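Local atomic coordinates of mitochondrial enolase superfamily member 1 (Homo sapiens, PDB entry 4A35), a protein that catalyses the magnesium-dependent dehydration of L-fuconate to 2-keto-3-deoxy-L-fuconate in the catabolism of L-fucose. Residues Pro189-Ser194 with Val385-Asp390; Ser36-Val41 with Lys61-Val66; Lys133-Leu138 with Val366-Ile371; Ala118-Val123 with Ser335-Leu340; Thr157-Glu162 with Leu343-Lys348. All coordinates share one frame; numbering follows the deposited sequence. Where two conformers were deposited one is given.

Contact 1 (Pro189-Ser194 with Val385-Asp390)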
# COMPACT_ATOMS: atom_id res chain seq x y z
N PRO A 189 25.88 -14.41 -10.38
CA PRO A 189 25.83 -15.47 -9.35
C PRO A 189 24.43 -15.58 -8.72
O PRO A 189 23.78 -14.56 -8.46
CB PRO A 189 26.88 -15.00 -8.34
CG PRO A 189 26.94 -13.46 -8.52
CD PRO A 189 26.92 -13.40 -10.05
N ALA A 190 23.96 -16.83 -8.55
CA ALA A 190 22.63 -17.09 -7.96
C ALA A 190 22.69 -17.96 -6.71
O ALA A 190 23.70 -18.58 -6.39
CB ALA A 190 21.73 -17.78 -9.00
N TYR A 191 21.58 -17.96 -5.96
CA TYR A 191 21.37 -18.88 -4.85
C TYR A 191 20.08 -19.59 -5.14
O TYR A 191 19.23 -19.03 -5.89
CB TYR A 191 21.33 -18.16 -3.49
CG TYR A 191 20.12 -17.28 -3.21
CD1 TYR A 191 19.00 -17.80 -2.57
CD2 TYR A 191 20.19 -15.90 -3.38
CE1 TYR A 191 17.92 -16.99 -2.23
CE2 TYR A 191 19.14 -15.06 -2.97
CZ TYR A 191 18.01 -15.61 -2.39
OH TYR A 191 16.96 -14.82 -2.02
N THR A 192 19.91 -20.79 -4.58
CA THR A 192 18.69 -21.55 -4.77
C THR A 192 17.73 -21.48 -3.52
O THR A 192 18.16 -21.60 -2.38
CB THR A 192 18.96 -23.01 -5.18
OG1 THR A 192 17.69 -23.59 -5.45
CG2 THR A 192 19.74 -23.82 -4.08
N THR A 193 16.44 -21.37 -3.80
CA THR A 193 15.38 -21.39 -2.77
C THR A 193 14.65 -22.77 -2.88
O THR A 193 13.67 -23.01 -2.19
CB THR A 193 14.50 -20.15 -2.93
OG1 THR A 193 15.37 -19.04 -2.68
CG2 THR A 193 13.33 -20.06 -1.86
N SER A 194 15.15 -23.67 -3.74
CA SER A 194 14.46 -24.95 -3.96
C SER A 194 14.48 -25.92 -2.74
O SER A 194 13.67 -26.85 -2.72
CB SER A 194 15.00 -25.63 -5.21
OG SER A 194 14.68 -24.82 -6.34
N VAL A 385 24.00 -11.24 -4.97
CA VAL A 385 23.58 -12.53 -5.52
C VAL A 385 22.11 -12.42 -5.93
O VAL A 385 21.36 -11.70 -5.28
CB VAL A 385 23.82 -13.65 -4.45
CG1 VAL A 385 22.90 -13.48 -3.23
CG2 VAL A 385 23.74 -15.05 -5.05
N CYS A 386 21.70 -13.18 -6.93
CA CYS A 386 20.32 -13.13 -7.37
C CYS A 386 19.58 -14.38 -6.94
O CYS A 386 20.08 -15.48 -7.16
CB CYS A 386 20.25 -12.96 -8.89
SG CYS A 386 18.58 -12.56 -9.46
N GLU A 387 18.36 -14.25 -6.42
CA GLU A 387 17.62 -15.45 -6.06
C GLU A 387 17.25 -16.27 -7.31
O GLU A 387 17.01 -15.71 -8.39
CB GLU A 387 16.34 -15.07 -5.30
CG GLU A 387 15.49 -16.24 -4.81
CD GLU A 387 14.42 -15.82 -3.81
OE1 GLU A 387 13.92 -14.67 -3.90
OE2 GLU A 387 14.07 -16.66 -2.94
N TYR A 388 17.16 -17.59 -7.15
CA TYR A 388 16.66 -18.44 -8.21
C TYR A 388 15.71 -19.51 -7.61
O TYR A 388 15.99 -20.08 -6.56
CB TYR A 388 17.81 -19.12 -9.00
CG TYR A 388 17.32 -20.09 -10.06
CD1 TYR A 388 16.85 -19.64 -11.29
CD2 TYR A 388 17.18 -21.45 -9.77
CE1 TYR A 388 16.37 -20.54 -12.26
CE2 TYR A 388 16.68 -22.34 -10.71
CZ TYR A 388 16.27 -21.88 -11.95
OH TYR A 388 15.79 -22.79 -12.86
N VAL A 389 14.59 -19.78 -8.30
CA VAL A 389 13.67 -20.86 -7.93
C VAL A 389 13.40 -21.66 -9.22
O VAL A 389 13.32 -21.07 -10.30
CB VAL A 389 12.37 -20.41 -7.18
CG1 VAL A 389 11.70 -21.60 -6.49
CG2 VAL A 389 12.69 -19.33 -6.13
N ASP A 390 13.33 -22.98 -9.10
CA ASP A 390 13.19 -23.90 -10.26
C ASP A 390 11.75 -24.09 -10.83
O ASP A 390 11.54 -25.01 -11.63
CB ASP A 390 13.74 -25.31 -9.89
CG ASP A 390 13.05 -25.99 -8.69
OD1 ASP A 390 12.49 -25.26 -7.82
OD2 ASP A 390 13.13 -27.24 -8.59
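Y191 lies with one ring face over E387, whose CA stands 3.7 Å from the ring centroid, 21° off the normal: a CH-pi contact displaced toward the CD2-CE2 side, while E387 CB lies 3.4 Å from Y191 CZ at the phenol end. The tyrosine gets there because its CG sits between its own N and carbonyl carbon (chi1 70°), which leads the ring across to the other strand. V385 CG1 packs obliquely on the CD2-CE2 side, 3.6 Å from Y191 CD2. E387 starts with CG anti to its backbone N and runs out extended past the phenol, so that its carboxylate reaches T193. There T193 OG1 donates to E387 OE2 at 2.7 Å, on the anti lone pair. OE2 also forms a salt bridge with K221, which bonds Y191 OH, while OE1 accepts from A357 N; E387 and K221 probably bind substrate, as in related enzymes.

Beneath these groups the backbones pair in parallel register, A190 with C386 through T192 with Y388. C386 N donates to P189 O at 2.9 Å, whereas Y388 N to Y191 O is bent and weak. On the other sheet face A190 CB meets Y388 CB at 4.1 Å.

Strand 386-388 joins strand 188-192, itself bonded to strand 219-223, as last and first strands meet in the closed barrel of this superfamily; helix 362-377 covers C386, and M249 of strand 247-251 backs Y191.

Contact 2 (Ser36-Val41 with Lys61-Val66)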
# COMPACT_ATOMS: atom_id res chain seq x y z
N SER A 36 0.69 -17.18 -9.60
CA SER A 36 -0.16 -16.62 -10.64
C SER A 36 0.36 -15.31 -11.19
O SER A 36 1.26 -14.68 -10.60
CB SER A 36 -1.57 -16.39 -10.07
OG SER A 36 -2.10 -17.62 -9.61
N ALA A 37 -0.28 -14.85 -12.29
CA ALA A 37 0.09 -13.57 -12.86
C ALA A 37 -1.05 -12.93 -13.61
O ALA A 37 -1.91 -13.62 -14.20
CB ALA A 37 1.28 -13.76 -13.84
N ALA A 38 -1.07 -11.59 -13.59
CA ALA A 38 -1.92 -10.82 -14.52
C ALA A 38 -1.02 -10.66 -15.77
O ALA A 38 0.07 -10.07 -15.67
CB ALA A 38 -2.31 -9.48 -13.91
N TYR A 39 -1.39 -11.29 -16.88
CA TYR A 39 -0.55 -11.29 -18.10
C TYR A 39 -1.11 -10.31 -19.08
O TYR A 39 -2.26 -10.46 -19.53
CB TYR A 39 -0.51 -12.69 -18.71
CG TYR A 39 0.37 -12.78 -19.94
CD1 TYR A 39 1.74 -12.49 -19.86
CD2 TYR A 39 -0.13 -13.22 -21.16
CE1 TYR A 39 2.57 -12.61 -20.97
CE2 TYR A 39 0.69 -13.32 -22.29
CZ TYR A 39 2.05 -13.05 -22.18
OH TYR A 39 2.89 -13.16 -23.26
N VAL A 40 -0.27 -9.30 -19.42
CA VAL A 40 -0.63 -8.20 -20.30
C VAL A 40 0.03 -8.35 -21.66
O VAL A 40 1.25 -8.56 -21.72
CB VAL A 40 -0.23 -6.85 -19.64
CG1 VAL A 40 -0.54 -5.66 -20.58
CG2 VAL A 40 -0.90 -6.67 -18.27
N VAL A 41 -0.73 -8.11 -22.73
CA VAL A 41 -0.18 -8.06 -24.08
C VAL A 41 -0.65 -6.77 -24.76
O VAL A 41 -1.85 -6.47 -24.83
CB VAL A 41 -0.47 -9.32 -24.94
CG1 VAL A 41 0.14 -9.22 -26.35
CG2 VAL A 41 0.01 -10.59 -24.23
N LYS A 61 -5.64 -16.10 -5.43
CA LYS A 61 -6.76 -15.23 -5.17
C LYS A 61 -6.28 -13.77 -5.19
O LYS A 61 -5.22 -13.47 -4.67
CB LYS A 61 -7.41 -15.55 -3.80
CG LYS A 61 -8.10 -16.93 -3.78
CD LYS A 61 -8.53 -17.18 -2.36
CE LYS A 61 -9.05 -18.55 -2.07
NZ LYS A 61 -8.01 -19.35 -1.36
N GLY A 62 -7.04 -12.92 -5.83
CA GLY A 62 -6.72 -11.49 -5.95
C GLY A 62 -6.17 -11.13 -7.29
O GLY A 62 -6.13 -9.95 -7.63
N THR A 63 -5.82 -12.15 -8.12
CA THR A 63 -5.31 -11.86 -9.47
C THR A 63 -6.39 -11.13 -10.28
O THR A 63 -6.05 -10.22 -11.03
CB THR A 63 -4.86 -13.16 -10.22
OG1 THR A 63 -3.88 -13.87 -9.42
CG2 THR A 63 -4.21 -12.81 -11.57
N GLU A 64 -7.68 -11.52 -10.10
CA GLU A 64 -8.80 -10.88 -10.81
C GLU A 64 -8.90 -9.36 -10.41
O GLU A 64 -9.34 -8.54 -11.22
CB GLU A 64 -10.12 -11.64 -10.55
CG GLU A 64 -10.78 -11.40 -9.19
CD GLU A 64 -10.19 -12.10 -7.98
OE1 GLU A 64 -9.06 -12.64 -8.06
OE2 GLU A 64 -10.80 -11.97 -6.88
N VAL A 65 -8.52 -9.00 -9.16
CA VAL A 65 -8.54 -7.59 -8.70
C VAL A 65 -7.46 -6.77 -9.47
O VAL A 65 -7.69 -5.61 -9.92
CB VAL A 65 -8.41 -7.50 -7.15
CG1 VAL A 65 -8.51 -6.05 -6.69
CG2 VAL A 65 -9.44 -8.38 -6.44
N VAL A 66 -6.27 -7.37 -9.61
CA VAL A 66 -5.15 -6.80 -10.39
C VAL A 66 -5.59 -6.61 -11.87
O VAL A 66 -5.40 -5.53 -12.45
CB VAL A 66 -3.85 -7.65 -10.24
CG1 VAL A 66 -2.74 -7.10 -11.12
CG2 VAL A 66 -3.40 -7.72 -8.77
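Strand 36-41 passes the first turn of helix 63-66 most closely at A38 and T63, whose CA atoms are 6.2 Å apart. Both elements belong to the N-terminal alpha+beta domain of the mandelate racemase/muconate lactonizing enzyme family: strand 36-44 is the middle of a three-stranded antiparallel sheet, and the chain returns through strand 52-58 before helix 63-73 begins. The contact is therefore the start of that helix packing on a face of the sheet, and it rests on van der Waals contact, with the polar ends bonded to residues outside the two segments.

T63 does most of the work, with its two branches divided between tasks. CG2, anti to the backbone N, points at the strand backbone and lies 3.6 Å from A37 O and 3.9 Å from A38 N. OG1, beside the backbone N (chi1 -56°), meets the methylene of S36, with S36 CB at 3.5 Å, but its hydrogen bonds go to T58 OG1 and G60 O. The hydroxyl of S36 also has its partner outside the segments, D34 O.

G62 occupies the N-cap with phi at 103°, a backbone value that suits a residue without a side chain. E64, two residues on, accepts a weak bond from G62 N at OE1 and forms a salt bridge with R16. The second subunit approaches the same helix: Q101 of that chain bonds K61 N, and its I105 packs on V66. One turn along from T63, V66 CG1 closes on A38 CB at 3.7 Å.

Contact 3 (Lys133-Leu138 with Val366-Ile371)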
# COMPACT_ATOMS: atom_id res chain seq x y z
N LYS A 133 17.06 -5.63 -28.80
CA LYS A 133 17.97 -5.83 -27.68
C LYS A 133 17.23 -6.40 -26.46
O LYS A 133 16.07 -6.05 -26.22
CB LYS A 133 18.58 -4.46 -27.26
CG LYS A 133 19.64 -3.95 -28.20
CD LYS A 133 20.11 -2.56 -27.77
CE LYS A 133 21.09 -2.04 -28.81
NZ LYS A 133 21.63 -0.71 -28.44
N PRO A 134 17.88 -7.29 -25.68
CA PRO A 134 17.29 -7.65 -24.37
C PRO A 134 17.26 -6.38 -23.50
O PRO A 134 18.06 -5.45 -23.74
CB PRO A 134 18.29 -8.67 -23.79
CG PRO A 134 19.55 -8.48 -24.55
CD PRO A 134 19.26 -7.82 -25.84
N VAL A 135 16.32 -6.29 -22.56
CA VAL A 135 16.19 -5.09 -21.72
C VAL A 135 17.55 -4.76 -21.03
O VAL A 135 17.91 -3.57 -20.95
CB VAL A 135 15.00 -5.22 -20.71
CG1 VAL A 135 15.16 -4.27 -19.51
CG2 VAL A 135 13.67 -4.97 -21.43
N TRP A 136 18.27 -5.75 -20.48
CA TRP A 136 19.54 -5.42 -19.81
C TRP A 136 20.50 -4.61 -20.75
O TRP A 136 21.09 -3.62 -20.33
CB TRP A 136 20.26 -6.67 -19.24
CG TRP A 136 20.86 -7.61 -20.26
CD1 TRP A 136 20.29 -8.75 -20.76
CD2 TRP A 136 22.17 -7.51 -20.87
NE1 TRP A 136 21.13 -9.34 -21.68
CE2 TRP A 136 22.31 -8.63 -21.74
CE3 TRP A 136 23.22 -6.58 -20.78
CZ2 TRP A 136 23.46 -8.85 -22.51
CZ3 TRP A 136 24.38 -6.80 -21.56
CH2 TRP A 136 24.47 -7.91 -22.42
N LYS A 137 20.52 -4.97 -22.05
CA LYS A 137 21.41 -4.37 -23.03
C LYS A 137 20.90 -3.03 -23.46
O LYS A 137 21.69 -2.10 -23.62
CB LYS A 137 21.63 -5.32 -24.23
CG LYS A 137 22.63 -4.81 -25.28
CD LYS A 137 24.03 -4.50 -24.70
CE LYS A 137 25.07 -4.32 -25.81
NZ LYS A 137 26.25 -3.54 -25.30
N LEU A 138 19.56 -2.89 -23.55
CA LEU A 138 18.93 -1.60 -23.85
C LEU A 138 19.35 -0.60 -22.78
O LEU A 138 19.71 0.55 -23.11
CB LEU A 138 17.38 -1.76 -23.87
CG LEU A 138 16.56 -0.46 -24.04
CD1 LEU A 138 16.71 0.06 -25.49
CD2 LEU A 138 15.05 -0.72 -23.67
N VAL A 366 13.81 -10.02 -13.46
CA VAL A 366 14.74 -9.38 -12.55
C VAL A 366 16.23 -9.60 -12.95
O VAL A 366 17.04 -8.72 -12.68
CB VAL A 366 14.44 -9.72 -11.10
CG1 VAL A 366 15.16 -10.98 -10.63
CG2 VAL A 366 14.74 -8.50 -10.20
N GLN A 367 16.55 -10.70 -13.61
CA GLN A 367 17.94 -10.97 -14.09
C GLN A 367 18.44 -9.76 -14.98
O GLN A 367 19.59 -9.39 -14.90
CB GLN A 367 17.98 -12.31 -14.89
CG GLN A 367 17.15 -12.28 -16.17
CD GLN A 367 17.26 -13.57 -16.98
OE1 GLN A 367 18.26 -14.32 -16.87
NE2 GLN A 367 16.20 -13.89 -17.71
N HIS A 368 17.53 -9.14 -15.81
CA HIS A 368 17.92 -8.01 -16.64
C HIS A 368 18.35 -6.84 -15.77
O HIS A 368 19.29 -6.13 -16.11
CB HIS A 368 16.72 -7.56 -17.54
CG HIS A 368 16.37 -8.51 -18.64
ND1 HIS A 368 16.89 -8.35 -19.92
CD2 HIS A 368 15.53 -9.57 -18.63
CE1 HIS A 368 16.38 -9.35 -20.63
NE2 HIS A 368 15.54 -10.10 -19.90
N LEU A 369 17.60 -6.60 -14.70
CA LEU A 369 17.86 -5.43 -13.85
C LEU A 369 19.21 -5.57 -13.11
O LEU A 369 19.97 -4.60 -12.99
CB LEU A 369 16.70 -5.21 -12.86
CG LEU A 369 15.31 -4.96 -13.49
CD1 LEU A 369 14.19 -4.90 -12.38
CD2 LEU A 369 15.30 -3.72 -14.32
N ILE A 370 19.50 -6.77 -12.59
CA ILE A 370 20.73 -6.96 -11.81
C ILE A 370 21.99 -7.09 -12.72
O ILE A 370 23.06 -6.63 -12.32
CB ILE A 370 20.58 -8.10 -10.78
CG1 ILE A 370 21.54 -7.90 -9.59
CG2 ILE A 370 20.65 -9.53 -11.37
CD1 ILE A 370 21.28 -6.54 -8.68
N ILE A 371 21.83 -7.62 -13.96
CA ILE A 371 22.93 -7.64 -14.91
C ILE A 371 23.27 -6.16 -15.25
O ILE A 371 24.43 -5.78 -15.28
CB ILE A 371 22.62 -8.52 -16.12
CG1 ILE A 371 22.68 -10.03 -15.69
CG2 ILE A 371 23.54 -8.21 -17.33
CD1 ILE A 371 22.01 -10.93 -16.68
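The indole of W136 has an aliphatic group off centre on each side: I371 CG2, 3.6 Å from the plane and near the rim (3.8 Å from W136 CE3), and K137 CB on the opposite side. At the indole edge, near its plane, comes H368 ND1, 3.5 Å from W136 CD1. The imidazole in turn has W136 N and P134 CB at its edge and in its plane, with P134 CB 3.8 Å from H368 CE1. H368 CG, beside its own backbone N (chi1 -71°), carries the ring across to the start of helix 135-141.

There the ring meets a backbone amide. W136 N donates to H368 ND1 at 3.0 Å with an N-H...N angle of 156°, only 12° out of the ring plane. W136 lies in the first helical turn, just after the N-cap P134, where the helix itself supplies no acceptor four residues back. The contact joins the N-terminal domain to barrel helix 362-377, with P410 accepting from W136 NE1.

Because ND1 acts as acceptor, it should carry no proton; with NE2 bonded to S416 OG, H368 is probably neutral with its hydrogen on NE2, and the nearby helix start would oppose a positive charge.

Contact 4 (Ala118-Val123 with Ser335-Leu340)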
# COMPACT_ATOMS: atom_id res chain seq x y z
N ALA A 118 2.66 -4.25 -14.28
CA ALA A 118 2.32 -5.16 -15.38
C ALA A 118 2.24 -4.41 -16.73
O ALA A 118 2.79 -4.87 -17.73
CB ALA A 118 0.99 -5.88 -15.08
N VAL A 119 1.61 -3.21 -16.72
CA VAL A 119 1.47 -2.37 -17.92
C VAL A 119 2.86 -1.87 -18.34
O VAL A 119 3.24 -2.00 -19.53
CB VAL A 119 0.47 -1.21 -17.66
CG1 VAL A 119 0.53 -0.15 -18.75
CG2 VAL A 119 -0.96 -1.76 -17.49
N LEU A 120 3.59 -1.26 -17.38
CA LEU A 120 4.95 -0.75 -17.69
C LEU A 120 5.91 -1.87 -18.17
O LEU A 120 6.71 -1.63 -19.10
CB LEU A 120 5.52 -0.02 -16.46
CG LEU A 120 4.95 1.38 -16.18
CD1 LEU A 120 5.48 1.97 -14.84
CD2 LEU A 120 5.32 2.36 -17.32
N ASN A 121 5.82 -3.11 -17.59
CA ASN A 121 6.62 -4.25 -18.04
C ASN A 121 6.36 -4.54 -19.51
O ASN A 121 7.30 -4.85 -20.22
CB ASN A 121 6.39 -5.53 -17.19
CG ASN A 121 7.03 -5.43 -15.80
OD1 ASN A 121 7.92 -4.59 -15.57
ND2 ASN A 121 6.64 -6.28 -14.85
N ALA A 122 5.06 -4.49 -19.96
CA ALA A 122 4.71 -4.73 -21.35
C ALA A 122 5.31 -3.61 -22.27
O ALA A 122 5.81 -3.89 -23.36
CB ALA A 122 3.17 -4.82 -21.49
N VAL A 123 5.37 -2.36 -21.79
CA VAL A 123 5.94 -1.28 -22.61
C VAL A 123 7.48 -1.46 -22.75
O VAL A 123 8.01 -1.32 -23.84
CB VAL A 123 5.56 0.12 -22.02
CG1 VAL A 123 6.27 1.25 -22.76
CG2 VAL A 123 4.04 0.35 -22.05
N SER A 335 7.79 -1.20 -12.14
CA SER A 335 8.49 -1.77 -13.30
C SER A 335 10.00 -1.33 -13.35
O SER A 335 10.60 -1.04 -12.32
CB SER A 335 7.72 -1.41 -14.57
OG SER A 335 8.25 -1.97 -15.78
N VAL A 336 10.56 -1.26 -14.55
CA VAL A 336 11.96 -0.92 -14.74
C VAL A 336 12.22 0.50 -14.18
O VAL A 336 13.21 0.70 -13.45
CB VAL A 336 12.35 -1.09 -16.24
CG1 VAL A 336 13.81 -0.65 -16.48
CG2 VAL A 336 12.16 -2.56 -16.67
N ASN A 337 11.29 1.44 -14.42
CA ASN A 337 11.48 2.86 -14.02
C ASN A 337 11.78 3.00 -12.53
O ASN A 337 12.79 3.56 -12.17
CB ASN A 337 10.27 3.70 -14.38
CG ASN A 337 9.74 3.43 -15.78
OD1 ASN A 337 9.20 2.37 -16.05
ND2 ASN A 337 9.87 4.39 -16.68
N GLU A 338 10.92 2.45 -11.68
CA GLU A 338 11.12 2.58 -10.25
C GLU A 338 12.27 1.70 -9.77
O GLU A 338 13.01 2.13 -8.87
CB GLU A 338 9.84 2.27 -9.52
CG GLU A 338 9.96 2.77 -8.07
CD GLU A 338 8.64 2.76 -7.30
OE1 GLU A 338 7.84 1.82 -7.47
OE2 GLU A 338 8.45 3.69 -6.48
N ASN A 339 12.42 0.45 -10.33
CA ASN A 339 13.58 -0.38 -9.95
C ASN A 339 14.90 0.37 -10.22
O ASN A 339 15.82 0.25 -9.41
CB ASN A 339 13.58 -1.70 -10.72
CG ASN A 339 12.86 -2.76 -9.94
OD1 ASN A 339 13.37 -3.31 -8.97
ND2 ASN A 339 11.59 -2.97 -10.28
N LEU A 340 15.00 1.12 -11.35
CA LEU A 340 16.23 1.90 -11.66
C LEU A 340 16.53 2.90 -10.55
O LEU A 340 17.68 3.00 -10.11
CB LEU A 340 16.12 2.67 -12.99
CG LEU A 340 16.17 1.79 -14.25
CD1 LEU A 340 15.74 2.62 -15.49
CD2 LEU A 340 17.57 1.23 -14.44
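S335 and L120 press together at the tight end of this contact: their CB atoms are 3.2 Å apart, less than usual van der Waals separation, and L120 CB is 3.4 Å from S335 OG as well. The serine hydroxyl then turns to the adjacent residue, donating to N121 OD1 at 2.6 Å. S335 OG is anti to its own backbone N (chi1 -176°), which directs it at the asparagine; it approaches tilted 33° from the amide carbonyl plane. The other end of that amide is used too, since N121 ND2 bonds I55 O, so the side chain has both polar atoms engaged.

Helix 110-131 comes from the N-terminal capping domain and helix 335-348 from the outer layer of the barrel, and the two segments run almost perpendicular, at 99°, with axes 9.0 Å apart. Such a crossing confines close contact to a small patch of this domain interface.

Away from S335 the fit slackens. L120 CD1 only grazes N337 OD1 at 3.9 Å, the two side chains meeting at about a right angle. This side is not solvent: W124 NE1 and C150 O bond the N337 amide, and F89 and Y93 of helix 89-97 pack on L120.

Contact 5 (Thr157-Glu162 with Leu343-Lys348)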
# COMPACT_ATOMS: atom_id res chain seq x y z
N THR A 157 14.41 13.16 -4.20
CA THR A 157 15.47 14.16 -4.49
C THR A 157 16.26 14.58 -3.23
O THR A 157 17.35 15.11 -3.37
CB THR A 157 14.86 15.43 -5.13
OG1 THR A 157 13.94 16.02 -4.20
CG2 THR A 157 14.17 15.14 -6.46
N ASP A 158 15.74 14.33 -2.01
CA ASP A 158 16.43 14.63 -0.75
C ASP A 158 17.62 13.65 -0.51
O ASP A 158 18.46 13.95 0.33
CB ASP A 158 15.47 14.63 0.44
CG ASP A 158 14.58 13.39 0.56
OD1 ASP A 158 14.01 12.93 -0.50
OD2 ASP A 158 14.45 12.86 1.69
N VAL A 159 17.67 12.49 -1.22
CA VAL A 159 18.81 11.53 -1.11
C VAL A 159 19.47 11.31 -2.49
O VAL A 159 20.63 10.93 -2.54
CB VAL A 159 18.44 10.17 -0.45
CG1 VAL A 159 17.84 10.36 0.93
CG2 VAL A 159 17.54 9.28 -1.35
N LEU A 160 18.74 11.52 -3.57
CA LEU A 160 19.22 11.24 -4.95
C LEU A 160 18.56 12.19 -5.92
O LEU A 160 17.39 12.00 -6.32
CB LEU A 160 18.92 9.76 -5.33
CG LEU A 160 19.42 9.29 -6.72
CD1 LEU A 160 20.91 8.78 -6.66
CD2 LEU A 160 18.48 8.18 -7.28
N THR A 161 19.31 13.25 -6.29
CA THR A 161 18.85 14.19 -7.31
C THR A 161 19.12 13.57 -8.69
O THR A 161 19.82 12.54 -8.80
CB THR A 161 19.59 15.54 -7.18
OG1 THR A 161 21.00 15.34 -7.46
CG2 THR A 161 19.41 16.20 -5.79
N GLU A 162 18.57 14.20 -9.74
CA GLU A 162 18.84 13.79 -11.13
C GLU A 162 20.35 13.87 -11.39
O GLU A 162 20.92 12.98 -12.01
CB GLU A 162 18.09 14.70 -12.10
CG GLU A 162 16.59 14.47 -12.12
CD GLU A 162 15.80 15.34 -13.07
OE1 GLU A 162 16.26 15.55 -14.21
OE2 GLU A 162 14.70 15.81 -12.67
N LEU A 343 17.88 0.93 -7.58
CA LEU A 343 19.29 0.54 -7.80
C LEU A 343 20.22 1.74 -7.57
O LEU A 343 21.31 1.61 -7.00
CB LEU A 343 19.50 0.02 -9.26
CG LEU A 343 18.83 -1.32 -9.55
CD1 LEU A 343 18.92 -1.62 -11.07
CD2 LEU A 343 19.47 -2.45 -8.70
N LEU A 344 19.83 2.89 -8.12
CA LEU A 344 20.67 4.10 -7.97
C LEU A 344 20.75 4.58 -6.51
O LEU A 344 21.84 4.91 -6.05
CB LEU A 344 20.17 5.23 -8.89
CG LEU A 344 20.39 4.99 -10.40
CD1 LEU A 344 19.46 5.91 -11.22
CD2 LEU A 344 21.87 5.16 -10.77
N MET A 345 19.67 4.50 -5.77
CA MET A 345 19.73 4.88 -4.34
C MET A 345 20.62 3.90 -3.54
O MET A 345 21.42 4.34 -2.75
CB MET A 345 18.32 4.89 -3.69
CG MET A 345 17.48 6.13 -4.09
SD MET A 345 16.01 6.29 -3.06
CE MET A 345 15.09 4.78 -3.58
N ALA A 346 20.51 2.56 -3.82
CA ALA A 346 21.30 1.56 -3.10
C ALA A 346 22.80 1.81 -3.35
O ALA A 346 23.59 1.69 -2.43
CB ALA A 346 20.91 0.16 -3.60
N LYS A 347 23.19 2.14 -4.60
CA LYS A 347 24.62 2.47 -4.90
C LYS A 347 25.06 3.76 -4.14
O LYS A 347 26.15 3.79 -3.55
CB LYS A 347 24.83 2.63 -6.42
CG LYS A 347 26.28 2.96 -6.86
CD LYS A 347 27.34 2.07 -6.20
CE LYS A 347 28.66 2.41 -6.84
NZ LYS A 347 29.77 1.92 -5.98
N LYS A 348 24.22 4.82 -4.20
CA LYS A 348 24.43 6.11 -3.50
C LYS A 348 24.71 5.86 -1.99
O LYS A 348 25.65 6.44 -1.44
CB LYS A 348 23.22 7.06 -3.71
CG LYS A 348 23.37 8.45 -3.05
CD LYS A 348 24.14 9.44 -3.95
CE LYS A 348 24.65 10.70 -3.26
NZ LYS A 348 23.57 11.50 -2.69
O HOH W 1 22.27 11.12 -0.38
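The last turns of helix 335-348, one of the helices around the barrel, receive V159 and L160 from the loop that leads into helix 162-171. L160 is the main apolar element. With CG anti to its backbone N (chi1 -178°), it reaches onto the helix surface, where CD2 packs 3.8 Å from L344 CB and 3.9 Å from M345 CG. Its other methyl, CD1, runs alongside K348, whose CB is 4.1 Å distant, the two side chains passing in opposite directions. V159 CG2 meets the sulphur, M345 SD, at 3.8 Å.

Directly after L160 the loop turns helical, with T161 as N-cap, its side chain capping a backbone N beyond E162. The contact joins this lead-in to the C-terminal turns of helix 335-348, and I168 of helix 162-171 also lies on L160 and L344.

K348 supplies the polar part of the contact. Bent at chi2 (85°) and again at its tip, its chain curves past V159 O, and NZ donates to that oxygen at 3.0 Å. A water completes a triangle, donating to V159 O and accepting from K348 NZ at 2.7 Å each, while D164 offers the same ammonium a long, weak ion pair.

Overall arrangement
From the N terminus, contact 2 closes first, a short loop wholly within the N-terminal domain and in series with all the others. The remaining four open in the order 4, 3, 5, 1 and close in the order 4, 5, 3, 1. Contact 5 therefore lies within the span of contact 3, while every other pairing of these four crosses. Contacts 3 and 4 tie the N-terminal domain to the outer barrel helices and touch through L369 on V336; contact 4 also meets contact 2 where V40 packs on A118. Contact 5 joins the loop before helix 162-171 to the end of helix 335-348 and touches contact 3 at L343 and L369. Contact 1 completes the barrel, reaching contact 3 through C386 on V366.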